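Ultraspiracle (Drosophila melanogaster, PDB 1HG4) probably acts as a nuclear hormone receptor and transcription factor, its ligand-binding domain here holding a phospholipid while locked in an inactive conformation. Local coordinates at residues A74-L78 / D79-I83; L173-R176 / E177-L181; E199-M202 / C203-V207. One frame throughout, in Å; residues are numbered along the deposited sequence.

Interaction 1 (A74-L78 / D79-I83)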
ATOM      1  N   ALA A  74     -12.819  13.062  -2.853  1.00 29.74           N
ATOM      2  CA  ALA A  74     -14.235  12.756  -3.070  1.00 31.29           C
ATOM      3  C   ALA A  74     -14.472  11.341  -3.567  1.00 32.75           C
ATOM      4  O   ALA A  74     -15.621  10.889  -3.655  1.00 33.06           O
ATOM      5  CB  ALA A  74     -14.844  13.751  -4.054  1.00 31.25           C
ATOM      6  N   GLN A  75     -13.396  10.632  -3.896  1.00 32.68           N
ATOM      7  CA  GLN A  75     -13.549   9.273  -4.373  1.00 32.77           C
ATOM      8  C   GLN A  75     -13.582   8.233  -3.273  1.00 29.96           C
ATOM      9  O   GLN A  75     -14.279   7.229  -3.389  1.00 31.00           O
ATOM     10  CB  GLN A  75     -12.458   8.922  -5.378  1.00 36.21           C
ATOM     11  CG  GLN A  75     -12.866   9.234  -6.795  1.00 38.52           C
ATOM     12  CD  GLN A  75     -13.302  10.670  -6.955  1.00 41.99           C
ATOM     13  OE1 GLN A  75     -12.493  11.598  -6.836  1.00 42.98           O
ATOM     14  NE2 GLN A  75     -14.591  10.869  -7.216  1.00 44.52           N
ATOM     15  N   VAL A  76     -12.834   8.446  -2.206  1.00 26.31           N
ATOM     16  CA  VAL A  76     -12.853   7.462  -1.151  1.00 24.96           C
ATOM     17  C   VAL A  76     -14.267   7.428  -0.606  1.00 25.96           C
ATOM     18  O   VAL A  76     -15.030   8.376  -0.777  1.00 24.61           O
ATOM     19  CB  VAL A  76     -11.853   7.805  -0.042  1.00 23.23           C
ATOM     20  CG1 VAL A  76     -10.502   8.074  -0.663  1.00 22.03           C
ATOM     21  CG2 VAL A  76     -12.332   8.988   0.766  1.00 19.17           C
ATOM     22  N   PRO A  77     -14.657   6.313   0.017  1.00 27.20           N
ATOM     23  CA  PRO A  77     -16.025   6.279   0.548  1.00 27.52           C
ATOM     24  C   PRO A  77     -16.281   7.407   1.555  1.00 28.41           C
ATOM     25  O   PRO A  77     -15.382   7.818   2.299  1.00 28.26           O
ATOM     26  CB  PRO A  77     -16.129   4.878   1.165  1.00 27.93           C
ATOM     27  CG  PRO A  77     -14.688   4.475   1.429  1.00 27.98           C
ATOM     28  CD  PRO A  77     -13.937   5.046   0.255  1.00 26.65           C
ATOM     29  N   LEU A  78     -17.511   7.912   1.549  1.00 29.51           N
ATOM     30  CA  LEU A  78     -17.933   8.998   2.432  1.00 29.05           C
ATOM     31  C   LEU A  78     -17.484   8.788   3.874  1.00 28.98           C
ATOM     32  O   LEU A  78     -16.983   9.700   4.524  1.00 27.13           O
ATOM     33  CB  LEU A  78     -19.453   9.120   2.397  1.00 29.95           C
ATOM     34  CG  LEU A  78     -20.011  10.458   1.928  1.00 34.00           C
ATOM     35  CD1 LEU A  78     -21.543  10.406   1.910  1.00 34.09           C
ATOM     36  CD2 LEU A  78     -19.504  11.566   2.849  1.00 33.00           C
ATOM     37  N   ASP A  79     -17.666   7.575   4.379  1.00 29.28           N
ATOM     38  CA  ASP A  79     -17.281   7.296   5.748  1.00 29.84           C
ATOM     39  C   ASP A  79     -15.810   7.605   5.966  1.00 29.16           C
ATOM     40  O   ASP A  79     -15.427   8.072   7.030  1.00 30.27           O
ATOM     41  CB  ASP A  79     -17.610   5.842   6.120  1.00 29.28           C
ATOM     42  CG  ASP A  79     -19.121   5.576   6.155  1.00 32.23           C
ATOM     43  OD1 ASP A  79     -19.908   6.546   6.042  1.00 32.94           O
ATOM     44  OD2 ASP A  79     -19.535   4.404   6.298  1.00 31.67           O
ATOM     45  N   ASP A  80     -14.986   7.368   4.957  1.00 29.21           N
ATOM     46  CA  ASP A  80     -13.565   7.647   5.090  1.00 28.93           C
ATOM     47  C   ASP A  80     -13.340   9.156   5.100  1.00 28.52           C
ATOM     48  O   ASP A  80     -12.541   9.661   5.889  1.00 28.86           O
ATOM     49  CB  ASP A  80     -12.760   7.031   3.931  1.00 30.23           C
ATOM     50  CG  ASP A  80     -12.415   5.564   4.152  1.00 31.34           C
ATOM     51  OD1 ASP A  80     -12.485   5.102   5.313  1.00 32.32           O
ATOM     52  OD2 ASP A  80     -12.053   4.880   3.161  1.00 29.20           O
ATOM     53  N   GLN A  81     -14.049   9.865   4.222  1.00 25.99           N
ATOM     54  CA  GLN A  81     -13.911  11.312   4.099  1.00 25.18           C
ATOM     55  C   GLN A  81     -14.194  12.007   5.419  1.00 25.69           C
ATOM     56  O   GLN A  81     -13.515  12.972   5.789  1.00 27.68           O
ATOM     57  CB  GLN A  81     -14.860  11.846   3.028  1.00 23.31           C
ATOM     58  CG  GLN A  81     -14.547  11.368   1.621  1.00 22.73           C
ATOM     59  CD  GLN A  81     -15.542  11.902   0.616  1.00 24.64           C
ATOM     60  OE1 GLN A  81     -15.928  13.072   0.677  1.00 25.38           O
ATOM     61  NE2 GLN A  81     -15.964  11.056  -0.315  1.00 23.10           N
ATOM     62  N   VAL A  82     -15.196  11.504   6.127  1.00 24.49           N
ATOM     63  CA  VAL A  82     -15.591  12.065   7.409  1.00 24.08           C
ATOM     64  C   VAL A  82     -14.491  11.866   8.435  1.00 23.75           C
ATOM     65  O   VAL A  82     -14.182  12.779   9.194  1.00 23.20           O
ATOM     66  CB  VAL A  82     -16.916  11.407   7.914  1.00 23.44           C
ATOM     67  CG1 VAL A  82     -17.136  11.706   9.391  1.00 22.23           C
ATOM     68  CG2 VAL A  82     -18.088  11.916   7.088  1.00 21.25           C
ATOM     69  N   ILE A  83     -13.895  10.673   8.444  1.00 23.85           N
ATOM     70  CA  ILE A  83     -12.837  10.362   9.398  1.00 23.82           C
ATOM     71  C   ILE A  83     -11.585  11.210   9.169  1.00 23.96           C
ATOM     72  O   ILE A  83     -10.958  11.687  10.123  1.00 24.54           O
ATOM     73  CB  ILE A  83     -12.480   8.850   9.349  1.00 24.82           C
ATOM     74  CG1 ILE A  83     -13.655   8.026   9.880  1.00 25.87           C
ATOM     75  CG2 ILE A  83     -11.245   8.554  10.201  1.00 24.26           C
ATOM     76  CD1 ILE A  83     -13.415   6.521   9.826  1.00 28.94           C
TER

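Interaction 2 (L173-R176 / E177-L181)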
ATOM      1  N   LEU A 173      10.081  29.020   4.954  1.00 33.50           N
ATOM      2  CA  LEU A 173       8.990  28.210   4.433  1.00 33.43           C
ATOM      3  C   LEU A 173       8.178  29.041   3.446  1.00 32.16           C
ATOM      4  O   LEU A 173       7.844  30.181   3.727  1.00 31.13           O
ATOM      5  CB  LEU A 173       8.084  27.734   5.576  1.00 33.59           C
ATOM      6  CG  LEU A 173       6.987  26.733   5.214  1.00 35.05           C
ATOM      7  CD1 LEU A 173       7.617  25.368   4.933  1.00 34.85           C
ATOM      8  CD2 LEU A 173       5.986  26.624   6.359  1.00 35.13           C
ATOM      9  N   ASP A 174       7.868  28.479   2.282  1.00 32.19           N
ATOM     10  CA  ASP A 174       7.079  29.213   1.312  1.00 32.09           C
ATOM     11  C   ASP A 174       5.665  28.651   1.225  1.00 31.42           C
ATOM     12  O   ASP A 174       5.366  27.602   1.806  1.00 31.66           O
ATOM     13  CB  ASP A 174       7.769  29.213  -0.062  1.00 34.14           C
ATOM     14  CG  ASP A 174       7.902  27.827  -0.665  1.00 37.08           C
ATOM     15  OD1 ASP A 174       6.953  27.021  -0.557  1.00 39.36           O
ATOM     16  OD2 ASP A 174       8.959  27.546  -1.276  1.00 39.41           O
ATOM     17  N   ARG A 175       4.809  29.354   0.492  1.00 30.09           N
ATOM     18  CA  ARG A 175       3.418  28.959   0.342  1.00 32.15           C
ATOM     19  C   ARG A 175       3.246  27.569  -0.262  1.00 31.71           C
ATOM     20  O   ARG A 175       2.297  26.852   0.075  1.00 31.46           O
ATOM     21  CB  ARG A 175       2.660  29.989  -0.511  1.00 33.67           C
ATOM     22  CG  ARG A 175       1.174  29.685  -0.640  1.00 36.70           C
ATOM     23  CD  ARG A 175       0.453  29.884   0.689  1.00 39.55           C
ATOM     24  NE  ARG A 175      -0.776  29.101   0.776  1.00 43.45           N
ATOM     25  CZ  ARG A 175      -1.781  29.178  -0.090  1.00 46.34           C
ATOM     26  NH1 ARG A 175      -1.713  30.006  -1.124  1.00 48.64           N
ATOM     27  NH2 ARG A 175      -2.858  28.422   0.073  1.00 48.48           N
ATOM     28  N   ARG A 176       4.157  27.189  -1.151  1.00 30.32           N
ATOM     29  CA  ARG A 176       4.080  25.883  -1.780  1.00 30.23           C
ATOM     30  C   ARG A 176       4.409  24.789  -0.779  1.00 28.82           C
ATOM     31  O   ARG A 176       3.762  23.749  -0.747  1.00 29.79           O
ATOM     32  CB  ARG A 176       5.029  25.806  -2.980  1.00 34.29           C
ATOM     33  CG  ARG A 176       4.327  25.930  -4.342  1.00 37.37           C
ATOM     34  CD  ARG A 176       4.375  27.334  -4.921  1.00 40.16           C
ATOM     35  NE  ARG A 176       3.105  27.708  -5.542  1.00 43.70           N
ATOM     36  CZ  ARG A 176       2.835  28.913  -6.042  1.00 43.56           C
ATOM     37  NH1 ARG A 176       3.755  29.873  -6.007  1.00 43.69           N
ATOM     38  NH2 ARG A 176       1.632  29.169  -6.539  1.00 42.88           N
ATOM     39  N   GLU A 177       5.410  25.015   0.053  1.00 26.92           N
ATOM     40  CA  GLU A 177       5.763  24.013   1.051  1.00 27.87           C
ATOM     41  C   GLU A 177       4.680  23.844   2.120  1.00 27.61           C
ATOM     42  O   GLU A 177       4.481  22.735   2.615  1.00 27.55           O
ATOM     43  CB  GLU A 177       7.105  24.370   1.693  1.00 27.87           C
ATOM     44  CG  GLU A 177       8.168  24.589   0.641  1.00 28.22           C
ATOM     45  CD  GLU A 177       9.511  24.945   1.206  1.00 30.26           C
ATOM     46  OE1 GLU A 177       9.586  25.872   2.037  1.00 30.65           O
ATOM     47  OE2 GLU A 177      10.500  24.302   0.804  1.00 33.86           O
ATOM     48  N   LEU A 178       3.968  24.922   2.469  1.00 26.14           N
ATOM     49  CA  LEU A 178       2.908  24.819   3.480  1.00 25.68           C
ATOM     50  C   LEU A 178       1.724  24.017   2.923  1.00 24.94           C
ATOM     51  O   LEU A 178       1.108  23.217   3.632  1.00 24.44           O
ATOM     52  CB  LEU A 178       2.421  26.207   3.924  1.00 25.72           C
ATOM     53  CG  LEU A 178       1.307  26.137   4.985  1.00 26.77           C
ATOM     54  CD1 LEU A 178       1.911  25.788   6.361  1.00 21.01           C
ATOM     55  CD2 LEU A 178       0.549  27.459   5.027  1.00 23.75           C
ATOM     56  N   SER A 179       1.401  24.248   1.651  1.00 24.40           N
ATOM     57  CA  SER A 179       0.329  23.505   1.009  1.00 23.98           C
ATOM     58  C   SER A 179       0.648  22.014   1.048  1.00 23.77           C
ATOM     59  O   SER A 179      -0.240  21.202   1.297  1.00 24.40           O
ATOM     60  CB  SER A 179       0.166  23.935  -0.437  1.00 22.61           C
ATOM     61  OG  SER A 179      -0.341  25.246  -0.491  1.00 28.74           O
ATOM     62  N   CYS A 180       1.912  21.659   0.803  1.00 23.63           N
ATOM     63  CA  CYS A 180       2.328  20.258   0.826  1.00 23.79           C
ATOM     64  C   CYS A 180       2.187  19.667   2.229  1.00 23.15           C
ATOM     65  O   CYS A 180       1.651  18.563   2.403  1.00 23.32           O
ATOM     66  CB  CYS A 180       3.781  20.107   0.343  1.00 24.43           C
ATOM     67  SG  CYS A 180       4.017  20.281  -1.461  1.00 29.33           S
ATOM     68  N   LEU A 181       2.655  20.398   3.236  1.00 21.85           N
ATOM     69  CA  LEU A 181       2.541  19.904   4.608  1.00 21.20           C
ATOM     70  C   LEU A 181       1.076  19.666   4.998  1.00 20.62           C
ATOM     71  O   LEU A 181       0.741  18.660   5.641  1.00 20.34           O
ATOM     72  CB  LEU A 181       3.193  20.884   5.584  1.00 20.65           C
ATOM     73  CG  LEU A 181       4.725  20.988   5.486  1.00 22.62           C
ATOM     74  CD1 LEU A 181       5.235  21.985   6.535  1.00 22.47           C
ATOM     75  CD2 LEU A 181       5.360  19.614   5.725  1.00 22.95           C
TER

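Interaction 3 (E199-M202 / C203-V207)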
ATOM      1  N   GLU A 199      -5.074   3.659  -0.925  1.00 24.88           N
ATOM      2  CA  GLU A 199      -5.339   4.824  -1.762  1.00 27.19           C
ATOM      3  C   GLU A 199      -4.903   6.121  -1.082  1.00 26.37           C
ATOM      4  O   GLU A 199      -4.301   6.984  -1.714  1.00 27.89           O
ATOM      5  CB  GLU A 199      -6.827   4.901  -2.097  1.00 30.12           C
ATOM      6  CG  GLU A 199      -7.288   6.280  -2.555  1.00 36.51           C
ATOM      7  CD  GLU A 199      -6.883   6.617  -3.985  1.00 38.00           C
ATOM      8  OE1 GLU A 199      -5.996   5.935  -4.541  1.00 39.16           O
ATOM      9  OE2 GLU A 199      -7.454   7.581  -4.545  1.00 40.77           O
ATOM     10  N   ILE A 200      -5.191   6.255   0.209  1.00 25.33           N
ATOM     11  CA  ILE A 200      -4.829   7.464   0.942  1.00 23.12           C
ATOM     12  C   ILE A 200      -3.299   7.623   1.112  1.00 24.05           C
ATOM     13  O   ILE A 200      -2.748   8.721   0.929  1.00 22.95           O
ATOM     14  CB  ILE A 200      -5.552   7.478   2.319  1.00 20.66           C
ATOM     15  CG1 ILE A 200      -7.061   7.343   2.103  1.00 18.33           C
ATOM     16  CG2 ILE A 200      -5.294   8.767   3.042  1.00 16.58           C
ATOM     17  CD1 ILE A 200      -7.864   7.311   3.385  1.00 15.38           C
ATOM     18  N   GLU A 201      -2.620   6.527   1.443  1.00 23.57           N
ATOM     19  CA  GLU A 201      -1.169   6.543   1.617  1.00 23.91           C
ATOM     20  C   GLU A 201      -0.500   6.930   0.312  1.00 24.09           C
ATOM     21  O   GLU A 201       0.554   7.564   0.296  1.00 26.23           O
ATOM     22  CB  GLU A 201      -0.661   5.163   2.047  1.00 21.29           C
ATOM     23  CG  GLU A 201       0.857   4.989   1.953  1.00 22.34           C
ATOM     24  CD  GLU A 201       1.662   5.848   2.951  1.00 22.81           C
ATOM     25  OE1 GLU A 201       1.068   6.467   3.858  1.00 19.87           O
ATOM     26  OE2 GLU A 201       2.910   5.883   2.835  1.00 23.89           O
ATOM     27  N   MET A 202      -1.124   6.538  -0.787  1.00 25.41           N
ATOM     28  CA  MET A 202      -0.592   6.818  -2.106  1.00 25.83           C
ATOM     29  C   MET A 202      -0.640   8.336  -2.373  1.00 23.26           C
ATOM     30  O   MET A 202       0.356   8.936  -2.794  1.00 23.44           O
ATOM     31  CB  MET A 202      -1.389   6.008  -3.141  1.00 29.76           C
ATOM     32  CG  MET A 202      -0.546   5.464  -4.283  1.00 36.63           C
ATOM     33  SD  MET A 202       1.065   4.771  -3.744  1.00 44.37           S
ATOM     34  CE  MET A 202       2.130   6.158  -4.118  1.00 39.25           C
ATOM     35  N   CYS A 203      -1.789   8.956  -2.129  1.00 20.20           N
ATOM     36  CA  CYS A 203      -1.912  10.399  -2.288  1.00 19.51           C
ATOM     37  C   CYS A 203      -0.811  11.071  -1.448  1.00 20.69           C
ATOM     38  O   CYS A 203      -0.109  11.966  -1.928  1.00 20.12           O
ATOM     39  CB  CYS A 203      -3.271  10.872  -1.781  1.00 21.12           C
ATOM     40  SG  CYS A 203      -4.701  10.149  -2.641  1.00 20.85           S
ATOM     41  N   ARG A 204      -0.660  10.638  -0.195  1.00 19.84           N
ATOM     42  CA  ARG A 204       0.356  11.228   0.668  1.00 22.45           C
ATOM     43  C   ARG A 204       1.737  11.111   0.045  1.00 24.63           C
ATOM     44  O   ARG A 204       2.510  12.070   0.043  1.00 24.99           O
ATOM     45  CB  ARG A 204       0.372  10.545   2.041  1.00 22.93           C
ATOM     46  CG  ARG A 204       1.603  10.884   2.873  1.00 23.17           C
ATOM     47  CD  ARG A 204       1.533  10.316   4.288  1.00 22.78           C
ATOM     48  NE  ARG A 204       0.643  11.092   5.148  1.00 24.36           N
ATOM     49  CZ  ARG A 204       0.510  10.910   6.464  1.00 23.27           C
ATOM     50  NH1 ARG A 204       1.214   9.969   7.094  1.00 19.69           N
ATOM     51  NH2 ARG A 204      -0.330  11.681   7.147  1.00 20.12           N
ATOM     52  N   GLU A 205       2.050   9.936  -0.490  1.00 25.37           N
ATOM     53  CA  GLU A 205       3.352   9.734  -1.097  1.00 26.30           C
ATOM     54  C   GLU A 205       3.552  10.586  -2.342  1.00 25.10           C
ATOM     55  O   GLU A 205       4.670  11.016  -2.636  1.00 27.02           O
ATOM     56  CB  GLU A 205       3.573   8.240  -1.373  1.00 26.76           C
ATOM     57  CG  GLU A 205       3.802   7.463  -0.073  1.00 25.35           C
ATOM     58  CD  GLU A 205       4.009   5.978  -0.279  1.00 25.02           C
ATOM     59  OE1 GLU A 205       4.418   5.580  -1.387  1.00 23.11           O
ATOM     60  OE2 GLU A 205       3.776   5.209   0.684  1.00 24.78           O
ATOM     61  N   LYS A 206       2.479  10.858  -3.067  1.00 24.27           N
ATOM     62  CA  LYS A 206       2.610  11.717  -4.242  1.00 25.03           C
ATOM     63  C   LYS A 206       2.913  13.161  -3.795  1.00 23.07           C
ATOM     64  O   LYS A 206       3.587  13.920  -4.495  1.00 23.28           O
ATOM     65  CB  LYS A 206       1.332  11.654  -5.082  1.00 26.27           C
ATOM     66  CG  LYS A 206       1.074  10.266  -5.634  1.00 31.66           C
ATOM     67  CD  LYS A 206      -0.155  10.209  -6.528  1.00 36.00           C
ATOM     68  CE  LYS A 206      -0.322   8.816  -7.133  1.00 37.58           C
ATOM     69  NZ  LYS A 206      -1.593   8.695  -7.912  1.00 40.31           N
ATOM     70  N   VAL A 207       2.416  13.538  -2.623  1.00 21.38           N
ATOM     71  CA  VAL A 207       2.680  14.872  -2.101  1.00 22.40           C
ATOM     72  C   VAL A 207       4.149  14.933  -1.656  1.00 22.42           C
ATOM     73  O   VAL A 207       4.806  15.958  -1.803  1.00 22.53           O
ATOM     74  CB  VAL A 207       1.752  15.216  -0.913  1.00 22.85           C
ATOM     75  CG1 VAL A 207       2.141  16.562  -0.321  1.00 23.13           C
ATOM     76  CG2 VAL A 207       0.285  15.252  -1.378  1.00 22.29           C
TER
HETATM   77  O   HOH W   1       2.179   7.431   6.014  1.00 12.56           O

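Interaction 1 (A74-L78 / D79-I83)
Gln81 reaches back from the first turn of its helix to the loop that leads in, and its amide NE2 donates to the backbone O of Val76 at 2.9 Å. The bond is nearly straight, 167° at the hydrogen, and the acceptor lies almost in the plane of the Gln81 amide, while the donor stands 25° off the carbonyl plane of Val76. The side chain gets there by being stretched out beyond CG, with CG anti to the carbonyl carbon (chi1 -65°). On the way its CG slides obliquely against CG2 of Val76, 3.4 Å off, and the carbonyl end of the amide comes alongside CA of Ala74. That same methyl of Val76 meets CB of Asp80 at 3.7 Å, the two side chains running at about a right angle.

Beneath this lies the start of the helix. Pro77 occupies the N-cap position, and its O takes the N of Gln81 at 3.1 Å as well as a weak, strongly bent bond from the N of Asp80. Further on, the N of Val82 bonds to the O of Leu78 at 3.0 Å. Carboxylate oxygen OD2 of Asp80 sits 3.2 Å from ring atom CG of Pro77, yet the carboxylate's polar partners are elsewhere: OD1 accepts Lys195 N and OD2 accepts Ser196 N, tying the loop there to this helix start.

Outermost, Leu78 and Val82 pack on Leu263 of helix 258-266, and Leu78 N bonds to Asp212 of the second subunit. The Leu-x-Asp-Gln run, with Phe73 and Ala74 before it, fits the signature motif of nuclear receptor ligand-binding domains, at the junction between helices 46-68 and 78-100.

Interaction 2 (L173-R176 / E177-L181)
Glu177 folds back over the residues that precede its helix, and most of its atoms meet something there. CB rests against the CD1 methyl of Leu173 at 3.4 Å. CG, placed anti to the carbonyl carbon by a chi1 of -53°, comes within 3.0 Å of OD1 of Asp174. From CG the chain runs straight on, which carries CD past the Asp174 carboxylate, 3.6 Å from its OD2, with the two acid planes 37° apart. At the tip, OE1 accepts the backbone N of Asp174 at 3.1 Å, on its anti side and somewhat out of the carboxylate plane.

Asp174 returns the favour: its OD1 receives the N of Glu177 at 2.6 Å, nearly along the C-O axis. The two reciprocal bonds make a capping box, with Asp174 as N-cap of helix 175-186. The acids themselves are close, OD2 of Asp174 lying 3.8 Å from OE1 of Glu177, a strain probably eased by what surrounds them: OE1 of Glu177 forms a salt bridge with Arg225, OD2 of Asp174 a hydrogen bond with His214.

Leu173, just ahead of the cap, closes the apolar side. Its CD2 meets CD1 of Leu178 at 4.2 Å, the side chains crossing at about a right angle, and its other methyl faces CD1 of Leu181. Round the helix, OG of Ser179 lies over one face of the Arg175 guanidinium, 4.1 Å from NE. Both groups turn to Glu18 on helix 11-24, Arg175 through a salt bridge to OE1 and Ser179 through a hydrogen bond to OE2.

Interaction 3 (E199-M202 / C203-V207)
Glu201 and Glu205 stand one turn apart near the beginning of helix 197-218, in an i to i+4 contact along a helix that forms part of the interface between subunits. Their carboxylates meet through OE2 of Glu201 and OE2 of Glu205, only 2.4 Å apart, with the two planes nearly perpendicular at 79°. In Glu201, CG stands anti to the backbone N (chi1 167°), which puts it 3.2 Å from OE2 of Glu205, and the bend at chi2 then turns the carboxylate to the neighbour. Glu205 is simply extended.

Its other oxygen, OE1, has the CE methyl of Met202 at 3.6 Å, the bent thioether chain lying obliquely across the glutamate. Backbone bonds hold the turn, among them Glu205 N to Glu201 O at 2.9 Å. The other oxygen of Glu201 reaches Arg204 through a water, which donates to OE1 at 2.6 Å and accepts from NH1 of Arg204 at 2.9 Å, while NH2 of Arg204 bonds to the backbone O of Ile184.

Both oxygens of Glu205 also accept from the third subunit, OE1 from Glu199 N and OE2 from Ala198 N, amides in the first turn of the same helix in that subunit; and OE1 of Glu205 of the second subunit accepts Glu199 N here. With an alanine in place of Glu205, the amides of Ala198 and Glu199 of the third subunit would probably lose their acceptor, and the carboxylate of Glu201 would be likely to turn more freely.

Taken at face value, so short an approach means that one of the two acids probably carries a proton, though the exact separation is doubtful, and the neighbouring helix end is likely to stabilise whatever negative charge remains on the pair.

Interaction 3 is the middle one of the three. Its centre is about 15 Å from that of interaction 1, which it touches where CG1 of Val76 packs on CG of Glu199 at 4.1 Å, and about 17 Å from that of interaction 2, where CG1 of Val207 lies 3.4 Å from O of Cys180. Interactions 1 and 2 do not meet; their nearest atoms are about 14 Å apart. Helix 197-218 thus lies against both other parts, and in the second subunit the same helix supplies Asp212 to interaction 1. The side chain of Leu178, in interaction 2, is about 13 Å from the bound phospholipid.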